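Local structure of glutaredoxin 2 (Salmonella enterica subsp. enterica serovar Typhimurium, 3IR4) at residues A[5-10]-A[30-35]; A[9-14]-A[113-118]; A[13-18]-A[49-54]; A[35-40]-A[118-123]. The protein probably acts as a glutathione-dependent thiol-disulfide oxidoreductase that binds glutathione at its thioredoxin-like domain. One frame throughout, in Å; residues are numbered along the deposited sequence.

Contact 1 of 4, residues A[5-10]-A[30-35]; sequences KLYIYD and ELNVLQ
Leu6 N gives its hydrogen to Glu30 O at 2.9 Å, the first of four backbone hydrogen bonds that join strands 5-8 and 30-33 in parallel. Asn32 lies at the middle of the ladder: its N reaches Leu6 O and its O takes the hydrogen of Ile8 N, while Leu34 N closes the series on Ile8 O at 3.0 Å. The strands are the two parallel members of a beta-alpha-beta unit whose crossover is helix 13-25.

Apolar contacts fill the face that this helix covers. Ile8 CG1 meets Val33 CG2 at 3.9 Å, and Leu6, in the conformer described, runs side by side with Leu31.

The other face is more polar. There Asn32 CB touches Tyr7 CD2 at 3.5 Å, with the amide plane turned only 22° from the ring. The amide is fixed by a bond from Asn32 ND2 to the anti lone pair of Glu30 OE2, 2.9 Å long. The extended Lys5 lies alongside Glu30, yet Lys5 NZ stops 4.1 Å from Glu30 OE2, and a water bridges the two. The two opposite charges thus meet through water rather than directly, and the strands are held mainly by their backbones, with apolar packing toward the helix.

Contact 2 of 4, residues A[9-14]-A[113-118]; sequences YDHCPF and FDEFST. With GSH (glutathione), chain B.
Glu115 reaches from the loop 113-118 to the turn 9-12, and every part of its side chain finds a partner there. Glu115 CB rests 3.8 Å from Tyr9 CD1. CG lies between the backbone N and the carbonyl carbon (chi1 61°), where it approaches Tyr9 CB and also sits over the centre of the Phe116 ring. A bend at chi2 (-88°) then turns CD toward the backbone of Asp10 and His11. Glu115 OE1 takes the hydrogen of Asp10 N from above the carboxylate plane, at 2.9 Å. Glu115 OE2 accepts twice. His11 N meets Glu115 OE2 on its syn side at 2.9 Å. His11 ND1 meets Glu115 OE2 on its anti side at 2.7 Å, nearly in the imidazole plane. The type I turn so gripped leads into the CxxC-type helix start of a thioredoxin-like domain, where Cys12 SG, at the N-cap position, is bonded to glutathione SG2 at 2.3 Å; Glu115 comes from the GST-like C-terminal domain. Phe113 packs against the turn: in the conformers described for Phe113 and Asp10, each one of two, His11 CB lies over the centre of the Phe113 ring, Asp10 OD2 meets the ring edge at Phe113 CD2, and a water links Asp10 OD2 to Asp114 N.

Contact 3 of 4, residues A[13-18]-A[49-54]; sequences PFCVKA and KMVPIL. With GSH (glutathione), chain B.
Pro52 presses its ring against the first turns of helix 13-25, meeting Phe14, Cys15 and Ala18. The peptide bond before it is cis, as in the cis-proline loop of the thioredoxin fold, which here faces the CxxC-type helix start. The tight part is buried and has no hydrogen bond between the segments. Cys15 SG, anti to its own carbonyl carbon (chi1 -69°), lies 3.6 Å from both Pro52 N and Val51 CG2. Farther along the helix, Ala18 CB touches Pro52 CG at 3.9 Å, and Ile68 of helix 65-74 packs on both residues.

Toward the ligand the two segments diverge, and glutathione lies between them. Phe14 still touches Pro52 CD through its CB, but its ring turns to the ligand and takes glutathione CB1 over the centre of one face. On the partly exposed side, Lys49 and the selenomethionine Met50 meet the ligand without touching 13-18. Val51 pairs with the peptide as a neighbouring strand would: Val51 N donates to glutathione O2 at 2.9 Å, and glutathione N2 donates to Val51 O, also at 2.9 Å. At the glycine end, a bend at chi4 (-65°) places Lys49 NZ 2.7 Å from glutathione O32.

Contact 4 of 4, residues A[35-40]-A[118-123]; sequences QNDDEA and TPAARQ
Ala121 is the central residue on the helix side, and its methyl meets the turn 35-38. Van der Waals contact carries most of the join. Asp37 CG stands between its backbone N and carbonyl carbon (chi1 61°), which brings Asp37 CG to 3.7 Å from Ala121 CA. Of the oxygens, Asp37 OD2 is 3.6 Å from Ala121 CB, and Asp37 OD1 is 3.7 Å from Ala120 CB. Asn36 adds a looser touch, Asn36 N lying 4.0 Å from Ala121 CB. The Gln35 and Thr118 side chains cross at a slant.

The clear hydrogen bonds organise each segment internally. Thr118 is the N-cap of the helix, its OG1 accepting from Ala121 N at 3.0 Å with an angle of 155° at the hydrogen. In the facing segment, Asp38 N closes a type I turn onto Gln35 O. The carboxylate of Asp37 lies near the N-terminal turn of the helix, where the helix dipole would probably favour its negative charge.

The contact joins the loop between strand 30-33 and helix 40-46 to the start of helix 119-133, and so the thioredoxin-like domain to the GST-like one; Asn36 packs inward against Tyr124 and Phe125 of that helix, and its carbonyl accepts from Lys49.

Contacts 1 and 3 lie within the thioredoxin-like domain, whereas contacts 2 and 4 span the boundary to the helical C-terminal domain. Contacts 2 and 3 are buried and share the start of helix 13-25 beside glutathione, but the former relies on a carboxylate that accepts three hydrogen bonds and the latter on apolar packing around a cis-proline. Contact 1 is partly buried and ruled by backbone pairing; its sheet continues into contact 3, where Ile53 pairs with Tyr7. Contact 4, whose centre lies about 19 Å from that of the chain, the farthest of the four, has no clear hydrogen bond across it. It is tied to contact 2 by Asn36 N to Glu115 O, and Lys49 NZ of contact 3 bonds Tyr9 OH, shared by contacts 1 and 2.

Contact 1 of 4, residues A[5-10]-A[30-35]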
# COMPACT_ATOMS: atom_id res chain seq x y z
N LYS A 5 0.13 16.66 7.47
CA LYS A 5 1.30 16.10 6.79
C LYS A 5 1.33 14.59 7.03
O LYS A 5 0.96 14.12 8.09
CB LYS A 5 2.61 16.71 7.33
CG LYS A 5 2.66 18.23 7.25
CD LYS A 5 3.99 18.85 7.64
CE LYS A 5 3.94 20.38 7.44
NZ LYS A 5 5.18 21.10 7.89
N LEU A 6 1.78 13.83 6.03
CA LEU A 6 1.88 12.41 6.18
C LEU A 6 3.29 11.97 5.78
O LEU A 6 3.71 12.18 4.64
CB LEU A 6 0.82 11.78 5.30
CG LEU A 6 0.54 10.28 5.48
CD1 LEU A 6 -0.10 10.01 6.83
CD2 LEU A 6 -0.34 9.78 4.36
N TYR A 7 3.98 11.34 6.73
CA TYR A 7 5.38 10.87 6.59
C TYR A 7 5.29 9.41 6.21
O TYR A 7 4.68 8.60 6.91
CB TYR A 7 6.16 11.11 7.88
CG TYR A 7 6.26 12.59 8.19
CD1 TYR A 7 5.31 13.22 8.94
CD2 TYR A 7 7.30 13.34 7.68
CE1 TYR A 7 5.37 14.60 9.16
CE2 TYR A 7 7.38 14.70 7.90
CZ TYR A 7 6.42 15.32 8.67
OH TYR A 7 6.48 16.66 8.93
N ILE A 8 5.93 9.07 5.09
CA ILE A 8 5.76 7.78 4.46
C ILE A 8 7.00 7.24 3.80
O ILE A 8 7.99 7.93 3.58
CB ILE A 8 4.66 7.88 3.32
CG1 ILE A 8 5.09 8.79 2.17
CG2 ILE A 8 3.31 8.36 3.88
CD1 ILE A 8 4.14 8.81 0.97
N TYR A 9 6.89 5.94 3.45
CA TYR A 9 7.71 5.33 2.38
C TYR A 9 6.70 5.05 1.26
O TYR A 9 5.62 4.52 1.52
CB TYR A 9 8.37 4.02 2.81
CG TYR A 9 9.22 4.11 4.03
CD1 TYR A 9 10.02 5.22 4.29
CD2 TYR A 9 9.25 3.05 4.92
CE1 TYR A 9 10.78 5.28 5.48
CE2 TYR A 9 10.01 3.10 6.07
CZ TYR A 9 10.76 4.23 6.36
OH TYR A 9 11.47 4.26 7.54
N ASP A 10 7.03 5.40 0.03
CA ASP A 10 6.12 5.24 -1.10
C ASP A 10 5.73 3.79 -1.37
O ASP A 10 4.60 3.52 -1.76
CB ASP A 10 6.72 5.96 -2.32
CG ASP A 10 5.78 6.06 -3.51
OD1 ASP A 10 4.55 6.02 -3.36
OD2 ASP A 10 6.32 6.25 -4.60
N GLU A 30 -0.03 17.00 2.76
CA GLU A 30 1.35 17.16 2.33
C GLU A 30 2.11 15.88 2.58
O GLU A 30 2.37 15.52 3.73
CB GLU A 30 2.03 18.30 3.07
CG GLU A 30 3.42 18.59 2.61
CD GLU A 30 4.12 19.49 3.59
OE1 GLU A 30 3.81 20.67 3.67
OE2 GLU A 30 4.97 19.00 4.34
N LEU A 31 2.48 15.18 1.50
CA LEU A 31 3.26 13.97 1.61
C LEU A 31 4.73 14.28 1.83
O LEU A 31 5.27 15.19 1.21
CB LEU A 31 3.12 13.15 0.36
CG LEU A 31 1.70 12.74 -0.05
CD1 LEU A 31 1.73 11.97 -1.37
CD2 LEU A 31 0.99 11.95 1.06
N ASN A 32 5.36 13.52 2.71
CA ASN A 32 6.79 13.67 2.97
C ASN A 32 7.41 12.29 3.00
O ASN A 32 7.17 11.52 3.94
CB ASN A 32 7.01 14.34 4.32
CG ASN A 32 6.65 15.79 4.31
OD1 ASN A 32 7.50 16.61 4.07
ND2 ASN A 32 5.40 16.11 4.64
N VAL A 33 8.16 11.94 1.97
CA VAL A 33 8.78 10.63 1.92
C VAL A 33 10.10 10.69 2.67
O VAL A 33 10.95 11.54 2.37
CB VAL A 33 9.04 10.20 0.47
CG1 VAL A 33 9.71 8.82 0.50
CG2 VAL A 33 7.77 10.14 -0.35
N LEU A 34 10.25 9.85 3.67
CA LEU A 34 11.47 9.74 4.44
C LEU A 34 12.42 8.74 3.83
O LEU A 34 12.00 7.76 3.24
CB LEU A 34 11.12 9.29 5.86
CG LEU A 34 10.26 10.26 6.67
CD1 LEU A 34 9.90 9.64 8.02
CD2 LEU A 34 11.00 11.59 6.83
N GLN A 35 13.72 8.99 3.97
CA GLN A 35 14.71 7.99 3.57
C GLN A 35 14.51 6.72 4.38
O GLN A 35 14.25 6.76 5.58
CB GLN A 35 16.15 8.48 3.73
CG GLN A 35 16.49 9.64 2.82
CD GLN A 35 16.32 9.25 1.36
OE1 GLN A 35 15.37 9.69 0.69
NE2 GLN A 35 17.20 8.37 0.88
O HOH W 1 6.82 20.01 5.92
O HOH W 2 4.95 22.76 4.83
O HOH W 3 12.63 6.61 7.84

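Contact 2 of 4, residues A[9-14]-A[113-118]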
# COMPACT_ATOMS: atom_id res chain seq x y z
N TYR A 9 6.89 5.94 3.45
CA TYR A 9 7.71 5.33 2.38
C TYR A 9 6.70 5.05 1.26
O TYR A 9 5.62 4.52 1.52
CB TYR A 9 8.37 4.02 2.81
CG TYR A 9 9.22 4.11 4.03
CD1 TYR A 9 10.02 5.22 4.29
CD2 TYR A 9 9.25 3.05 4.92
CE1 TYR A 9 10.78 5.28 5.48
CE2 TYR A 9 10.01 3.10 6.07
CZ TYR A 9 10.76 4.23 6.36
OH TYR A 9 11.47 4.26 7.54
N ASP A 10 7.03 5.40 0.03
CA ASP A 10 6.12 5.24 -1.10
C ASP A 10 5.73 3.79 -1.37
O ASP A 10 4.60 3.52 -1.76
CB ASP A 10 6.72 5.96 -2.32
CG ASP A 10 5.78 6.06 -3.51
OD1 ASP A 10 4.55 6.02 -3.36
OD2 ASP A 10 6.32 6.25 -4.60
N HIS A 11 6.66 2.86 -1.17
CA HIS A 11 6.37 1.45 -1.43
C HIS A 11 5.49 0.80 -0.36
O HIS A 11 4.94 -0.27 -0.58
CB HIS A 11 7.66 0.62 -1.50
CG HIS A 11 8.22 0.25 -0.15
ND1 HIS A 11 9.16 1.02 0.50
CD2 HIS A 11 8.01 -0.82 0.65
CE1 HIS A 11 9.48 0.45 1.64
NE2 HIS A 11 8.79 -0.67 1.76
N CYS A 12 5.37 1.43 0.80
CA CYS A 12 4.78 0.77 1.97
C CYS A 12 3.27 0.70 1.87
O CYS A 12 2.65 1.73 1.73
CB CYS A 12 5.20 1.55 3.24
SG CYS A 12 4.37 0.95 4.74
N PRO A 13 2.69 -0.51 1.91
CA PRO A 13 1.25 -0.60 1.79
C PRO A 13 0.49 0.10 2.91
O PRO A 13 -0.61 0.63 2.70
CB PRO A 13 0.99 -2.12 1.73
CG PRO A 13 2.11 -2.72 2.45
CD PRO A 13 3.28 -1.85 2.11
N PHE A 14 1.06 0.12 4.11
CA PHE A 14 0.41 0.83 5.23
C PHE A 14 0.34 2.33 4.95
O PHE A 14 -0.61 3.00 5.34
CB PHE A 14 1.15 0.51 6.53
CG PHE A 14 1.16 -0.93 6.88
CD1 PHE A 14 2.28 -1.72 6.64
CD2 PHE A 14 0.02 -1.56 7.35
CE1 PHE A 14 2.27 -3.07 6.97
CE2 PHE A 14 0.02 -2.91 7.66
CZ PHE A 14 1.15 -3.66 7.47
N PHE A 113 11.79 4.27 -5.95
CA PHE A 113 10.98 4.93 -4.90
C PHE A 113 11.87 5.95 -4.19
O PHE A 113 13.06 5.70 -3.97
CB PHE A 113 10.45 3.93 -3.89
CG PHE A 113 9.46 2.98 -4.46
CD1 PHE A 113 9.81 1.66 -4.68
CD2 PHE A 113 8.18 3.39 -4.76
CE1 PHE A 113 8.90 0.78 -5.18
CE2 PHE A 113 7.26 2.50 -5.26
CZ PHE A 113 7.62 1.20 -5.47
N ASP A 114 11.29 7.08 -3.78
CA ASP A 114 12.07 8.15 -3.18
C ASP A 114 12.79 7.77 -1.89
O ASP A 114 13.87 8.28 -1.62
CB ASP A 114 11.19 9.39 -2.94
CG ASP A 114 10.86 10.16 -4.17
OD1 ASP A 114 11.33 9.82 -5.29
OD2 ASP A 114 10.08 11.12 -4.02
N GLU A 115 12.22 6.86 -1.11
CA GLU A 115 12.84 6.42 0.13
C GLU A 115 14.14 5.67 -0.07
O GLU A 115 14.87 5.43 0.90
CB GLU A 115 11.88 5.60 1.00
CG GLU A 115 11.37 4.31 0.41
CD GLU A 115 10.10 4.43 -0.42
OE1 GLU A 115 9.75 5.57 -0.85
OE2 GLU A 115 9.46 3.39 -0.65
N PHE A 116 14.40 5.25 -1.31
CA PHE A 116 15.63 4.52 -1.64
C PHE A 116 16.54 5.38 -2.48
O PHE A 116 17.41 4.87 -3.16
CB PHE A 116 15.34 3.23 -2.40
CG PHE A 116 14.36 2.30 -1.72
CD1 PHE A 116 14.45 2.02 -0.36
CD2 PHE A 116 13.40 1.63 -2.46
CE1 PHE A 116 13.57 1.15 0.26
CE2 PHE A 116 12.49 0.77 -1.85
CZ PHE A 116 12.60 0.51 -0.51
N SER A 117 16.36 6.69 -2.47
CA SER A 117 17.12 7.54 -3.40
C SER A 117 18.61 7.53 -3.18
O SER A 117 19.35 7.69 -4.12
CB SER A 117 16.58 8.95 -3.43
OG SER A 117 16.63 9.56 -2.19
N THR A 118 19.04 7.35 -1.96
CA THR A 118 20.48 7.29 -1.68
C THR A 118 20.92 5.82 -1.72
O THR A 118 20.17 4.91 -1.33
CB THR A 118 20.86 7.87 -0.32
OG1 THR A 118 20.26 7.09 0.72
CG2 THR A 118 20.46 9.34 -0.21
N1 GSH B . 0.96 -1.31 12.30
CA1 GSH B . 1.60 -0.30 11.44
C1 GSH B . 0.54 0.46 10.69
O11 GSH B . -0.56 -0.14 10.48
O12 GSH B . 0.79 1.61 10.30
CB1 GSH B . 2.55 -1.01 10.49
CG1 GSH B . 3.45 -0.01 9.76
CD1 GSH B . 4.66 -0.62 9.10
OE1 GSH B . 4.84 -1.95 9.12
N2 GSH B . 5.50 0.16 8.47
CA2 GSH B . 6.80 -0.26 7.96
C2 GSH B . 7.90 0.35 8.77
O2 GSH B . 7.75 1.59 9.24
CB2 GSH B . 6.97 0.13 6.47
SG2 GSH B . 5.83 -0.69 5.30
N3 GSH B . 9.00 -0.33 8.97
CA3 GSH B . 9.97 0.05 9.96
C3 GSH B . 11.25 0.37 9.28
O31 GSH B . 11.24 0.54 8.02
O32 GSH B . 12.28 0.47 9.98
O HOH W 4 8.64 7.54 -4.75

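Contact 3 of 4, residues A[13-18]-A[49-54]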
# COMPACT_ATOMS: atom_id res chain seq x y z
N PRO A 13 2.69 -0.51 1.91
CA PRO A 13 1.25 -0.60 1.79
C PRO A 13 0.49 0.10 2.91
O PRO A 13 -0.61 0.63 2.70
CB PRO A 13 0.99 -2.12 1.73
CG PRO A 13 2.11 -2.72 2.45
CD PRO A 13 3.28 -1.85 2.11
N PHE A 14 1.06 0.12 4.11
CA PHE A 14 0.41 0.83 5.23
C PHE A 14 0.34 2.33 4.95
O PHE A 14 -0.61 3.00 5.34
CB PHE A 14 1.15 0.51 6.53
CG PHE A 14 1.16 -0.93 6.88
CD1 PHE A 14 2.28 -1.72 6.64
CD2 PHE A 14 0.02 -1.56 7.35
CE1 PHE A 14 2.27 -3.07 6.97
CE2 PHE A 14 0.02 -2.91 7.66
CZ PHE A 14 1.15 -3.66 7.47
N CYS A 15 1.38 2.86 4.33
CA CYS A 15 1.38 4.26 3.92
C CYS A 15 0.34 4.53 2.83
O CYS A 15 -0.34 5.56 2.85
CB CYS A 15 2.77 4.65 3.47
SG CYS A 15 3.96 4.71 4.86
N VAL A 16 0.17 3.61 1.90
CA VAL A 16 -0.87 3.75 0.89
C VAL A 16 -2.24 3.79 1.58
O VAL A 16 -3.05 4.62 1.24
CB VAL A 16 -0.76 2.62 -0.17
CG1 VAL A 16 -1.96 2.64 -1.12
CG2 VAL A 16 0.57 2.73 -0.93
N LYS A 17 -2.46 2.92 2.56
CA LYS A 17 -3.72 2.93 3.31
C LYS A 17 -4.01 4.34 3.86
O LYS A 17 -5.10 4.86 3.73
CB LYS A 17 -3.71 1.91 4.46
CG LYS A 17 -3.61 0.48 3.99
CD LYS A 17 -3.54 -0.52 5.12
CE LYS A 17 -3.08 -1.84 4.62
NZ LYS A 17 -3.16 -2.92 5.61
N ALA A 18 -2.99 4.91 4.50
CA ALA A 18 -3.10 6.22 5.13
C ALA A 18 -3.38 7.33 4.14
O ALA A 18 -4.00 8.31 4.49
CB ALA A 18 -1.86 6.55 5.93
N LYS A 49 11.01 4.17 14.84
CA LYS A 49 11.10 4.26 13.40
C LYS A 49 9.98 3.44 12.79
O LYS A 49 10.08 2.23 12.67
CB LYS A 49 12.47 3.74 12.95
CG LYS A 49 12.68 3.82 11.45
CD LYS A 49 14.03 3.26 11.04
CE LYS A 49 14.34 3.37 9.54
NZ LYS A 49 13.42 2.56 8.70
N MSE A 50 8.89 4.12 12.46
CA MSE A 50 7.73 3.48 11.84
C MSE A 50 6.97 4.52 11.06
O MSE A 50 6.89 5.67 11.50
CB MSE A 50 6.82 2.83 12.90
CG MSE A 50 5.69 1.99 12.32
SE MSE A 50 4.64 1.04 13.63
CE MSE A 50 3.76 2.55 14.44
N VAL A 51 6.45 4.11 9.91
CA VAL A 51 5.59 4.94 9.07
C VAL A 51 4.38 4.07 8.71
O VAL A 51 4.48 2.85 8.69
CB VAL A 51 6.31 5.48 7.84
CG1 VAL A 51 7.35 6.51 8.24
CG2 VAL A 51 6.89 4.34 6.98
N PRO A 52 3.22 4.68 8.41
CA PRO A 52 2.97 6.11 8.27
C PRO A 52 2.82 6.85 9.60
O PRO A 52 2.43 6.26 10.61
CB PRO A 52 1.61 6.15 7.57
CG PRO A 52 0.94 4.87 7.97
CD PRO A 52 2.06 3.86 7.99
N ILE A 53 3.10 8.15 9.54
CA ILE A 53 2.83 9.06 10.65
C ILE A 53 2.07 10.24 10.09
O ILE A 53 2.50 10.88 9.16
CB ILE A 53 4.12 9.58 11.32
CG1 ILE A 53 4.97 8.43 11.84
CG2 ILE A 53 3.77 10.58 12.44
CD1 ILE A 53 6.42 8.81 12.19
N LEU A 54 0.92 10.54 10.67
CA LEU A 54 0.19 11.74 10.37
C LEU A 54 0.51 12.83 11.36
O LEU A 54 0.52 12.59 12.56
CB LEU A 54 -1.31 11.46 10.52
CG LEU A 54 -2.26 12.66 10.30
CD1 LEU A 54 -2.23 13.14 8.86
CD2 LEU A 54 -3.68 12.32 10.75
N1 GSH B . 0.96 -1.31 12.30
CA1 GSH B . 1.60 -0.30 11.44
C1 GSH B . 0.54 0.46 10.69
O11 GSH B . -0.56 -0.14 10.48
O12 GSH B . 0.79 1.61 10.30
CB1 GSH B . 2.55 -1.01 10.49
CG1 GSH B . 3.45 -0.01 9.76
CD1 GSH B . 4.66 -0.62 9.10
OE1 GSH B . 4.84 -1.95 9.12
N2 GSH B . 5.50 0.16 8.47
CA2 GSH B . 6.80 -0.26 7.96
C2 GSH B . 7.90 0.35 8.77
O2 GSH B . 7.75 1.59 9.24
CB2 GSH B . 6.97 0.13 6.47
SG2 GSH B . 5.83 -0.69 5.30
N3 GSH B . 9.00 -0.33 8.97
CA3 GSH B . 9.97 0.05 9.96
C3 GSH B . 11.25 0.37 9.28
O31 GSH B . 11.24 0.54 8.02
O32 GSH B . 12.28 0.47 9.98

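Contact 4 of 4, residues A[35-40]-A[118-123]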
# COMPACT_ATOMS: atom_id res chain seq x y z
N GLN A 35 13.72 8.99 3.97
CA GLN A 35 14.71 7.99 3.57
C GLN A 35 14.51 6.72 4.38
O GLN A 35 14.25 6.76 5.58
CB GLN A 35 16.15 8.48 3.73
CG GLN A 35 16.49 9.64 2.82
CD GLN A 35 16.32 9.25 1.36
OE1 GLN A 35 15.37 9.69 0.69
NE2 GLN A 35 17.20 8.37 0.88
N ASN A 36 14.68 5.57 3.72
CA ASN A 36 14.40 4.31 4.40
C ASN A 36 15.31 4.01 5.57
O ASN A 36 14.91 3.27 6.47
CB ASN A 36 14.42 3.16 3.40
CG ASN A 36 13.71 1.91 3.92
OD1 ASN A 36 14.36 0.88 4.13
ND2 ASN A 36 12.39 1.99 4.13
N ASP A 37 16.51 4.60 5.58
CA ASP A 37 17.46 4.43 6.68
C ASP A 37 17.38 5.53 7.74
O ASP A 37 18.20 5.55 8.65
CB ASP A 37 18.90 4.29 6.15
CG ASP A 37 19.40 5.51 5.37
OD1 ASP A 37 20.64 5.62 5.14
OD2 ASP A 37 18.58 6.35 4.97
N ASP A 38 16.39 6.42 7.65
CA ASP A 38 16.30 7.53 8.58
C ASP A 38 15.56 7.13 9.85
O ASP A 38 14.35 7.06 9.88
CB ASP A 38 15.61 8.72 7.90
CG ASP A 38 15.43 9.93 8.81
OD1 ASP A 38 15.85 9.89 9.98
OD2 ASP A 38 14.87 10.91 8.30
N GLU A 39 16.33 6.83 10.89
CA GLU A 39 15.77 6.50 12.19
C GLU A 39 15.38 7.76 12.98
O GLU A 39 14.34 7.79 13.64
CB GLU A 39 16.79 5.69 12.99
CG GLU A 39 16.28 5.26 14.36
CD GLU A 39 17.27 4.42 15.16
OE1 GLU A 39 16.90 4.00 16.27
OE2 GLU A 39 18.39 4.16 14.68
N ALA A 40 16.20 8.80 12.88
CA ALA A 40 16.04 10.00 13.69
C ALA A 40 14.74 10.76 13.47
O ALA A 40 14.09 11.15 14.43
CB ALA A 40 17.26 10.94 13.53
N THR A 118 19.04 7.35 -1.96
CA THR A 118 20.48 7.29 -1.68
C THR A 118 20.92 5.82 -1.72
O THR A 118 20.17 4.91 -1.33
CB THR A 118 20.86 7.87 -0.32
OG1 THR A 118 20.26 7.09 0.72
CG2 THR A 118 20.46 9.34 -0.21
N PRO A 119 22.16 5.57 -2.18
CA PRO A 119 22.68 4.23 -2.08
C PRO A 119 22.59 3.64 -0.67
O PRO A 119 22.31 2.46 -0.51
CB PRO A 119 24.14 4.40 -2.54
CG PRO A 119 24.07 5.54 -3.52
CD PRO A 119 23.04 6.46 -2.98
N ALA A 120 22.86 4.45 0.35
CA ALA A 120 22.81 3.95 1.73
C ALA A 120 21.41 3.47 2.10
O ALA A 120 21.25 2.45 2.76
CB ALA A 120 23.30 5.00 2.71
N ALA A 121 20.38 4.23 1.73
CA ALA A 121 19.00 3.86 2.04
C ALA A 121 18.58 2.59 1.35
O ALA A 121 17.94 1.73 1.94
CB ALA A 121 18.06 4.98 1.69
N ARG A 122 19.00 2.42 0.10
CA ARG A 122 18.66 1.23 -0.65
C ARG A 122 19.35 0.00 -0.04
O ARG A 122 18.73 -1.04 0.13
CB ARG A 122 19.01 1.40 -2.11
CG ARG A 122 18.46 0.31 -2.98
CD ARG A 122 18.74 0.55 -4.47
NE ARG A 122 18.17 1.80 -4.98
CZ ARG A 122 16.92 1.93 -5.40
NH1 ARG A 122 16.07 0.92 -5.42
NH2 ARG A 122 16.51 3.12 -5.83
N GLN A 123 20.64 0.14 0.31
CA GLN A 123 21.36 -0.96 0.92
C GLN A 123 20.73 -1.37 2.25
O GLN A 123 20.65 -2.57 2.59
CB GLN A 123 22.83 -0.62 1.11
CG GLN A 123 23.61 -1.77 1.76
CD GLN A 123 25.03 -1.39 2.04
OE1 GLN A 123 25.40 -1.14 3.19
NE2 GLN A 123 25.82 -1.29 1.01